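PDB 5KF0: aldehyde dehydrogenase from Burkholderia vietnamiensis, which probably oxidises aldehydes to carboxylic acids using a nicotinamide cofactor, and binds NADPH. Local coordinates for residues A[145-150]-A[477-482]; A[171-176]-A[465-470]. All blocks are in the same frame, centred on the assembly; numbering follows the deposited sequence.

Interaction 1. Residues A[145-150]-A[477-482]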
ATOM      1  N   GLY A 145     -11.147  -5.850  10.904  1.00 11.35           N
ATOM      2  CA  GLY A 145     -11.512  -4.523  10.424  1.00 10.25           C
ATOM      3  C   GLY A 145     -11.583  -4.488   8.905  1.00 10.66           C
ATOM      4  O   GLY A 145     -10.789  -5.145   8.219  1.00 11.76           O
ATOM      5  N   TYR A 146     -12.535  -3.712   8.393  1.00 10.63           N
ATOM      6  CA  TYR A 146     -12.685  -3.455   6.964  1.00  9.49           C
ATOM      7  C   TYR A 146     -12.877  -1.962   6.778  1.00  9.95           C
ATOM      8  O   TYR A 146     -13.683  -1.356   7.491  1.00 11.47           O
ATOM      9  CB  TYR A 146     -13.900  -4.203   6.386  1.00 10.04           C
ATOM     10  CG  TYR A 146     -13.852  -5.692   6.611  1.00  9.93           C
ATOM     11  CD1 TYR A 146     -13.331  -6.538   5.639  1.00 11.77           C
ATOM     12  CD2 TYR A 146     -14.317  -6.253   7.795  1.00 11.29           C
ATOM     13  CE1 TYR A 146     -13.267  -7.899   5.842  1.00 13.62           C
ATOM     14  CE2 TYR A 146     -14.258  -7.620   8.010  1.00 13.94           C
ATOM     15  CZ  TYR A 146     -13.733  -8.438   7.020  1.00 16.16           C
ATOM     16  OH  TYR A 146     -13.668  -9.802   7.218  1.00 15.89           O
ATOM     17  N   THR A 147     -12.165  -1.364   5.825  1.00  9.86           N
ATOM     18  CA  THR A 147     -12.269   0.075   5.632  1.00  9.77           C
ATOM     19  C   THR A 147     -12.751   0.419   4.228  1.00 11.07           C
ATOM     20  O   THR A 147     -12.581  -0.344   3.270  1.00 11.72           O
ATOM     21  CB  THR A 147     -10.941   0.797   5.885  1.00 11.71           C
ATOM     22  OG1 THR A 147     -10.027   0.548   4.800  1.00 12.45           O
ATOM     23  CG2 THR A 147     -10.318   0.350   7.212  1.00 11.56           C
ATOM     24  N   ARG A 148     -13.335   1.611   4.133  1.00 10.93           N
ATOM     25  CA  ARG A 148     -13.768   2.206   2.873  1.00 10.02           C
ATOM     26  C   ARG A 148     -13.639   3.717   3.014  1.00 12.48           C
ATOM     27  O   ARG A 148     -13.570   4.247   4.126  1.00 11.97           O
ATOM     28  CB  ARG A 148     -15.216   1.831   2.527  1.00 10.81           C
ATOM     29  CG  ARG A 148     -16.236   2.453   3.497  1.00 12.39           C
ATOM     30  CD  ARG A 148     -17.612   1.814   3.397  1.00 14.21           C
ATOM     31  NE  ARG A 148     -18.351   2.212   2.198  1.00 14.45           N
ATOM     32  CZ  ARG A 148     -19.582   1.791   1.921  1.00 18.21           C
ATOM     33  NH1 ARG A 148     -20.210   0.953   2.747  1.00 14.20           N
ATOM     34  NH2 ARG A 148     -20.187   2.201   0.815  1.00 21.97           N
ATOM     35  N   ARG A 149     -13.612   4.412   1.877  1.00 10.47           N
ATOM     36  CA  ARG A 149     -13.587   5.870   1.861  1.00 10.66           C
ATOM     37  C   ARG A 149     -14.957   6.366   1.417  1.00 11.19           C
ATOM     38  O   ARG A 149     -15.383   6.073   0.294  1.00 16.20           O
ATOM     39  CB  ARG A 149     -12.509   6.390   0.912  1.00 12.59           C
ATOM     40  CG  ARG A 149     -11.135   5.801   1.154  1.00 15.42           C
ATOM     41  CD  ARG A 149     -10.560   6.216   2.478  1.00 20.76           C
ATOM     42  NE  ARG A 149     -10.422   7.665   2.612  1.00 22.53           N
ATOM     43  CZ  ARG A 149      -9.777   8.247   3.616  1.00 20.80           C
ATOM     44  NH1 ARG A 149      -9.204   7.494   4.553  1.00 23.18           N
ATOM     45  NH2 ARG A 149      -9.694   9.565   3.691  1.00 16.77           N
ATOM     46  N   VAL A 150     -15.647   7.088   2.293  1.00 10.03           N
ATOM     47  CA  VAL A 150     -16.984   7.626   2.027  0.72 10.00           C
ATOM     48  C   VAL A 150     -16.833   9.089   1.618  1.00 14.89           C
ATOM     49  O   VAL A 150     -16.045   9.808   2.242  1.00 12.15           O
ATOM     50  CB  VAL A 150     -17.884   7.485   3.270  0.72 11.60           C
ATOM     51  CG1 VAL A 150     -19.275   8.071   3.020  0.72 13.57           C
ATOM     52  CG2 VAL A 150     -17.985   6.016   3.687  0.72 16.82           C
ATOM     53  N   PRO A 477     -12.729   8.056   6.174  1.00 10.47           N
ATOM     54  CA  PRO A 477     -12.682   6.601   6.352  1.00  9.51           C
ATOM     55  C   PRO A 477     -13.869   6.140   7.183  1.00 10.61           C
ATOM     56  O   PRO A 477     -14.271   6.797   8.151  1.00 12.63           O
ATOM     57  CB  PRO A 477     -11.359   6.360   7.092  1.00 12.20           C
ATOM     58  CG  PRO A 477     -11.019   7.657   7.718  1.00 16.96           C
ATOM     59  CD  PRO A 477     -11.645   8.752   6.883  1.00 12.38           C
ATOM     60  N   ARG A 478     -14.451   5.008   6.794  1.00 10.09           N
ATOM     61  CA  ARG A 478     -15.491   4.396   7.614  1.00 10.17           C
ATOM     62  C   ARG A 478     -15.089   2.952   7.868  1.00 10.54           C
ATOM     63  O   ARG A 478     -15.034   2.138   6.937  1.00 11.31           O
ATOM     64  CB  ARG A 478     -16.874   4.481   6.962  1.00 10.56           C
ATOM     65  CG  ARG A 478     -17.977   4.083   7.950  1.00 10.94           C
ATOM     66  CD  ARG A 478     -19.367   4.331   7.386  1.00 11.39           C
ATOM     67  NE  ARG A 478     -19.632   5.754   7.196  1.00 13.63           N
ATOM     68  CZ  ARG A 478     -20.608   6.217   6.421  1.00 14.73           C
ATOM     69  NH1 ARG A 478     -21.373   5.356   5.747  1.00 12.12           N
ATOM     70  NH2 ARG A 478     -20.812   7.528   6.305  1.00 13.43           N
ATOM     71  N   LEU A 479     -14.764   2.667   9.124  1.00 10.69           N
ATOM     72  CA  LEU A 479     -14.341   1.343   9.546  1.00 11.79           C
ATOM     73  C   LEU A 479     -15.560   0.488   9.841  1.00 12.36           C
ATOM     74  O   LEU A 479     -16.515   0.953  10.462  1.00 13.15           O
ATOM     75  CB  LEU A 479     -13.476   1.464  10.805  1.00 11.98           C
ATOM     76  CG  LEU A 479     -13.030   0.169  11.486  1.00 12.10           C
ATOM     77  CD1 LEU A 479     -12.010  -0.558  10.599  1.00 12.55           C
ATOM     78  CD2 LEU A 479     -12.445   0.516  12.866  1.00 13.14           C
ATOM     79  N   MET A 480     -15.526  -0.764   9.392  1.00 10.65           N
ATOM     80  CA  MET A 480     -16.459  -1.778   9.861  1.00 11.04           C
ATOM     81  C   MET A 480     -15.656  -2.816  10.629  1.00 14.10           C
ATOM     82  O   MET A 480     -14.757  -3.452  10.060  1.00 13.25           O
ATOM     83  CB  MET A 480     -17.231  -2.432   8.708  1.00 12.38           C
ATOM     84  CG  MET A 480     -18.192  -3.511   9.200  1.00 11.76           C
ATOM     85  SD  MET A 480     -19.198  -4.219   7.869  1.00 18.27           S
ATOM     86  CE  MET A 480     -17.879  -4.848   6.851  1.00 25.21           C
ATOM     87  N   VAL A 481     -15.976  -2.985  11.910  1.00 11.36           N
ATOM     88  CA  VAL A 481     -15.397  -4.034  12.744  1.00 11.23           C
ATOM     89  C   VAL A 481     -16.399  -5.172  12.800  1.00 13.27           C
ATOM     90  O   VAL A 481     -17.547  -4.965  13.203  1.00 14.20           O
ATOM     91  CB  VAL A 481     -15.094  -3.520  14.161  1.00 11.20           C
ATOM     92  CG1 VAL A 481     -14.559  -4.658  15.040  1.00 12.48           C
ATOM     93  CG2 VAL A 481     -14.118  -2.343  14.104  1.00 11.96           C
ATOM     94  N   VAL A 482     -15.986  -6.376  12.412  1.00 11.74           N
ATOM     95  CA  VAL A 482     -16.859  -7.541  12.482  1.00 12.19           C
ATOM     96  C   VAL A 482     -16.348  -8.459  13.585  1.00 12.49           C
ATOM     97  O   VAL A 482     -15.181  -8.872  13.561  1.00 14.12           O
ATOM     98  CB  VAL A 482     -16.915  -8.282  11.141  1.00 13.30           C
ATOM     99  CG1 VAL A 482     -17.789  -9.529  11.267  1.00 14.71           C
ATOM    100  CG2 VAL A 482     -17.444  -7.345  10.051  1.00 13.58           C
TER
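The carbonyl oxygen of Tyr-146 receives the N-H of Met-480 in a short bond, O to N 2.7 Å and almost straight (176°), while the CA-H of Leu-479 meets the same oxygen from CA at 3.5 Å. Tyr-146 N returns a bond to Met-480 O of 2.8 Å, completing an antiparallel hydrogen-bonded pair. Arg-478 N reaches Arg-148 O at 2.9 Å, but the reverse bond is weak. Pro-477, with no N-H to give, suits the non-hydrogen-bonded place beside Arg-149. These are the middle and one outer strand of the three-stranded antiparallel sheet that forms the oligomerisation arm of aldehyde dehydrogenases; residues 479-482 pair in parallel with a strand of the second subunit. On the side of the sheet that carries Tyr-146, Met-480 CG stands anti to the backbone N (chi1 179°), and the bend at chi3 (60°) lays CE against Tyr-146 CD2, 3.9 Å away. Val-482 CG2 touches the next ring atom, CE2, and Trp-431 of the second subunit packs on both Tyr-146 and Met-480. Arg-148 and Arg-478 rise side by side here: Arg-148 NH1 forms a salt bridge with Asp-432 of the second subunit, and Arg-478 NH1 a hydrogen bond to Trp-431 O of that subunit. Val-150 CG2 lies over the centre of the Arg-478 guanidinium, 3.8 Å from CZ. On the other side the Arg-149 guanidinium lies flat over the Pro-477 ring, NH1 3.5 Å from CB, with NE bonded to Thr-475 OG1. Glycine fits position 145, since Leu-479 CD1, 4.0 Å from its CA, would crowd a side chain.

Interaction 2. Residues A[171-176]-A[465-470]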
ATOM      1  N   LYS A 171      -9.513  20.372  -7.920  1.00  9.70           N
ATOM      2  CA  LYS A 171     -10.587  20.191  -6.949  1.00  9.18           C
ATOM      3  C   LYS A 171     -11.785  19.466  -7.541  1.00  9.73           C
ATOM      4  O   LYS A 171     -12.284  18.507  -6.944  1.00 10.66           O
ATOM      5  CB  LYS A 171     -11.022  21.554  -6.383  1.00  9.11           C
ATOM      6  CG  LYS A 171      -9.837  22.364  -5.806  1.00  9.79           C
ATOM      7  CD  LYS A 171     -10.307  23.653  -5.117  1.00 10.28           C
ATOM      8  CE  LYS A 171      -9.109  24.570  -4.813  1.00  8.99           C
ATOM      9  NZ  LYS A 171      -8.140  23.937  -3.854  1.00 10.40           N
ATOM     10  N   VAL A 172     -12.226  19.895  -8.727  1.00 10.67           N
ATOM     11  CA  VAL A 172     -13.407  19.327  -9.379  1.00 10.90           C
ATOM     12  C   VAL A 172     -13.197  17.854  -9.700  1.00  9.95           C
ATOM     13  O   VAL A 172     -14.068  17.014  -9.438  1.00 11.01           O
ATOM     14  CB  VAL A 172     -13.735  20.128 -10.652  1.00 10.54           C
ATOM     15  CG1 VAL A 172     -14.791  19.409 -11.493  1.00 10.89           C
ATOM     16  CG2 VAL A 172     -14.194  21.540 -10.288  1.00 12.08           C
ATOM     17  N   ALA A 173     -12.068  17.525 -10.344  1.00  9.22           N
ATOM     18  CA  ALA A 173     -11.897  16.154 -10.821  1.00 10.33           C
ATOM     19  C   ALA A 173     -11.823  15.155  -9.671  1.00 10.44           C
ATOM     20  O   ALA A 173     -12.504  14.114  -9.742  1.00 11.45           O
ATOM     21  CB  ALA A 173     -10.672  16.064 -11.739  1.00 12.11           C
ATOM     22  N   PRO A 174     -11.062  15.393  -8.601  1.00  9.78           N
ATOM     23  CA  PRO A 174     -11.094  14.446  -7.467  1.00  9.85           C
ATOM     24  C   PRO A 174     -12.434  14.412  -6.764  1.00  9.98           C
ATOM     25  O   PRO A 174     -12.838  13.346  -6.273  1.00 10.63           O
ATOM     26  CB  PRO A 174      -9.993  14.949  -6.526  1.00 14.06           C
ATOM     27  CG  PRO A 174      -9.318  16.078  -7.207  1.00 17.52           C
ATOM     28  CD  PRO A 174     -10.062  16.468  -8.428  1.00 10.13           C
ATOM     29  N   ALA A 175     -13.147  15.540  -6.703  1.00 13.08           N
ATOM     30  CA  ALA A 175     -14.467  15.524  -6.087  1.00 11.03           C
ATOM     31  C   ALA A 175     -15.391  14.569  -6.825  1.00 12.81           C
ATOM     32  O   ALA A 175     -16.130  13.802  -6.197  1.00 13.11           O
ATOM     33  CB  ALA A 175     -15.059  16.935  -6.066  1.00 11.52           C
ATOM     34  N   LEU A 176     -15.357  14.597  -8.164  1.00 10.12           N
ATOM     35  CA  LEU A 176     -16.186  13.674  -8.943  1.00 10.97           C
ATOM     36  C   LEU A 176     -15.740  12.231  -8.739  1.00 13.66           C
ATOM     37  O   LEU A 176     -16.579  11.326  -8.587  1.00 14.16           O
ATOM     38  CB  LEU A 176     -16.128  14.051 -10.426  1.00 10.31           C
ATOM     39  CG  LEU A 176     -16.742  15.416 -10.759  1.00 13.08           C
ATOM     40  CD1 LEU A 176     -16.306  15.867 -12.147  1.00 14.39           C
ATOM     41  CD2 LEU A 176     -18.258  15.349 -10.678  1.00 17.11           C
ATOM     42  N   GLU A 465      -2.591  18.575  -2.722  1.00 10.68           N
ATOM     43  CA  GLU A 465      -3.374  18.199  -3.890  1.00  8.41           C
ATOM     44  C   GLU A 465      -2.537  17.256  -4.755  1.00 11.09           C
ATOM     45  O   GLU A 465      -1.500  16.737  -4.310  1.00 11.05           O
ATOM     46  CB  GLU A 465      -3.872  19.450  -4.628  1.00  9.31           C
ATOM     47  CG  GLU A 465      -5.027  20.100  -3.854  1.00  9.77           C
ATOM     48  CD  GLU A 465      -5.682  21.255  -4.574  1.00 11.83           C
ATOM     49  OE1 GLU A 465      -5.053  21.833  -5.489  1.00 11.66           O
ATOM     50  OE2 GLU A 465      -6.822  21.604  -4.206  1.00 12.76           O
ATOM     51  N   GLY A 466      -3.002  17.007  -5.982  1.00  9.84           N
ATOM     52  CA  GLY A 466      -2.649  15.775  -6.670  1.00 10.84           C
ATOM     53  C   GLY A 466      -3.761  14.779  -6.399  1.00  9.46           C
ATOM     54  O   GLY A 466      -4.218  14.683  -5.261  1.00 11.91           O
ATOM     55  N   ILE A 467      -4.225  14.060  -7.424  1.00  9.11           N
ATOM     56  CA  ILE A 467      -5.554  13.442  -7.363  1.00  9.46           C
ATOM     57  C   ILE A 467      -5.700  12.521  -6.152  1.00 12.72           C
ATOM     58  O   ILE A 467      -6.691  12.602  -5.417  1.00 11.89           O
ATOM     59  CB  ILE A 467      -5.860  12.684  -8.660  1.00  9.41           C
ATOM     60  CG1 ILE A 467      -5.945  13.651  -9.849  1.00 12.44           C
ATOM     61  CG2 ILE A 467      -7.155  11.868  -8.479  1.00 11.23           C
ATOM     62  CD1 ILE A 467      -6.947  14.790  -9.669  1.00 16.28           C
ATOM     63  N   ARG A 468      -4.752  11.598  -5.954  1.00  9.92           N
ATOM     64  CA  ARG A 468      -4.855  10.668  -4.824  1.00 12.67           C
ATOM     65  C   ARG A 468      -5.022  11.398  -3.501  1.00 12.19           C
ATOM     66  O   ARG A 468      -5.780  10.959  -2.625  1.00 11.74           O
ATOM     67  CB  ARG A 468      -3.606   9.785  -4.740  1.00 14.05           C
ATOM     68  CG  ARG A 468      -3.501   8.720  -5.800  1.00 15.68           C
ATOM     69  CD  ARG A 468      -2.142   8.031  -5.712  1.00 16.69           C
ATOM     70  NE  ARG A 468      -1.831   7.643  -4.336  1.00 23.58           N
ATOM     71  CZ  ARG A 468      -0.634   7.218  -3.933  1.00 29.27           C
ATOM     72  NH1 ARG A 468       0.362   7.122  -4.804  1.00 28.24           N
ATOM     73  NH2 ARG A 468      -0.434   6.894  -2.667  1.00 33.64           N
ATOM     74  N   TYR A 469      -4.296  12.502  -3.327  1.00 10.19           N
ATOM     75  CA  TYR A 469      -4.237  13.186  -2.043  1.00 10.72           C
ATOM     76  C   TYR A 469      -5.473  14.042  -1.837  1.00 11.43           C
ATOM     77  O   TYR A 469      -5.987  14.125  -0.717  1.00 12.76           O
ATOM     78  CB  TYR A 469      -2.912  13.973  -1.986  1.00 12.23           C
ATOM     79  CG  TYR A 469      -1.833  13.057  -2.523  1.00 12.15           C
ATOM     80  CD1 TYR A 469      -1.355  13.185  -3.828  1.00 11.28           C
ATOM     81  CD2 TYR A 469      -1.373  11.987  -1.764  1.00 12.86           C
ATOM     82  CE1 TYR A 469      -0.428  12.286  -4.345  1.00  9.24           C
ATOM     83  CE2 TYR A 469      -0.456  11.091  -2.275  1.00 14.86           C
ATOM     84  CZ  TYR A 469       0.018  11.248  -3.548  1.00 12.42           C
ATOM     85  OH  TYR A 469       0.933  10.350  -4.046  1.00 14.33           O
ATOM     86  N   ALA A 470      -5.998  14.619  -2.919  1.00  9.44           N
ATOM     87  CA  ALA A 470      -7.273  15.318  -2.836  1.00 11.14           C
ATOM     88  C   ALA A 470      -8.416  14.360  -2.502  1.00 11.75           C
ATOM     89  O   ALA A 470      -9.292  14.696  -1.696  1.00 11.67           O
ATOM     90  CB  ALA A 470      -7.528  16.053  -4.150  1.00 10.61           C
TER
HETATM   91  O   HOH W   1      -6.232  23.984  -6.701  1.00 11.57           O
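Lys-171 reaches from helix 164-178 to Glu-465, and its NZ forms a salt bridge with OE2 at 2.7 Å. The ammonium arrives on the syn side of the carboxylate, 25° out of its plane. A bend at chi4 (-63°) swings NZ into this place after an otherwise extended chain, whose CG also passes 3.5 Å from OE2. Lysine is long enough to reach from the helix to the carboxylate, and its buried charge gains further partners in Thr-236 OG1 and Ser-234 OG.

The tight part is apolar. Pro-174 turns its ring to the other segment, and CG rests 3.5 Å from Ala-470 CB, an approach that suits the small alanine. Ile-467 crosses the proline at about a right angle and sets CD1 against both CG and CD, 3.7 Å from CG. Having no N-H, Pro-174 cannot bond to the turn before, and the helix is kinked there; its ring serves as the apolar contact surface. Beyond the ring the packing slackens: Ile-467 CD1 is 4.4 Å from Ala-173 CB, and this isoleucine also leans on Val-119 of helix 103-123. On the polar side a water supplements the salt bridge, held by Glu-465 OE1 at 2.7 Å and only weakly by Lys-171 NZ. Between Glu-465 and the helix stands Gly-466, an N-cap whose positive phi (94°) suits glycine and whose carbonyl accepts the N-H of Ala-470. The side chain of Glu-465 comes within about 5 Å of the bound NADPH, so the contact borders the cofactor site, behind its first shell, in the Rossmann-like cofactor domain of the aldehyde dehydrogenase fold.

How the interactions relate
Interaction 2 is nested inside the loop that interaction 1 closes: 145-150 comes first, then 171-176, and far later 465-470 followed by 477-482. Their centres lie 21 Å apart and their nearest atoms about 7 Å, without touching. Helix 467-473 runs directly into strand 475-483, so the chain leaves the cofactor region, near the middle of the subunit, and enters the peripheral arm. Arg-468 forms a salt bridge with Glu-130 of the second subunit, on strand 129-133 of that subunit's own arm sheet. The cofactor domain and the oligomerisation sheet are therefore joined by covalent chain within a subunit and, across the interface with the second subunit, by this salt bridge.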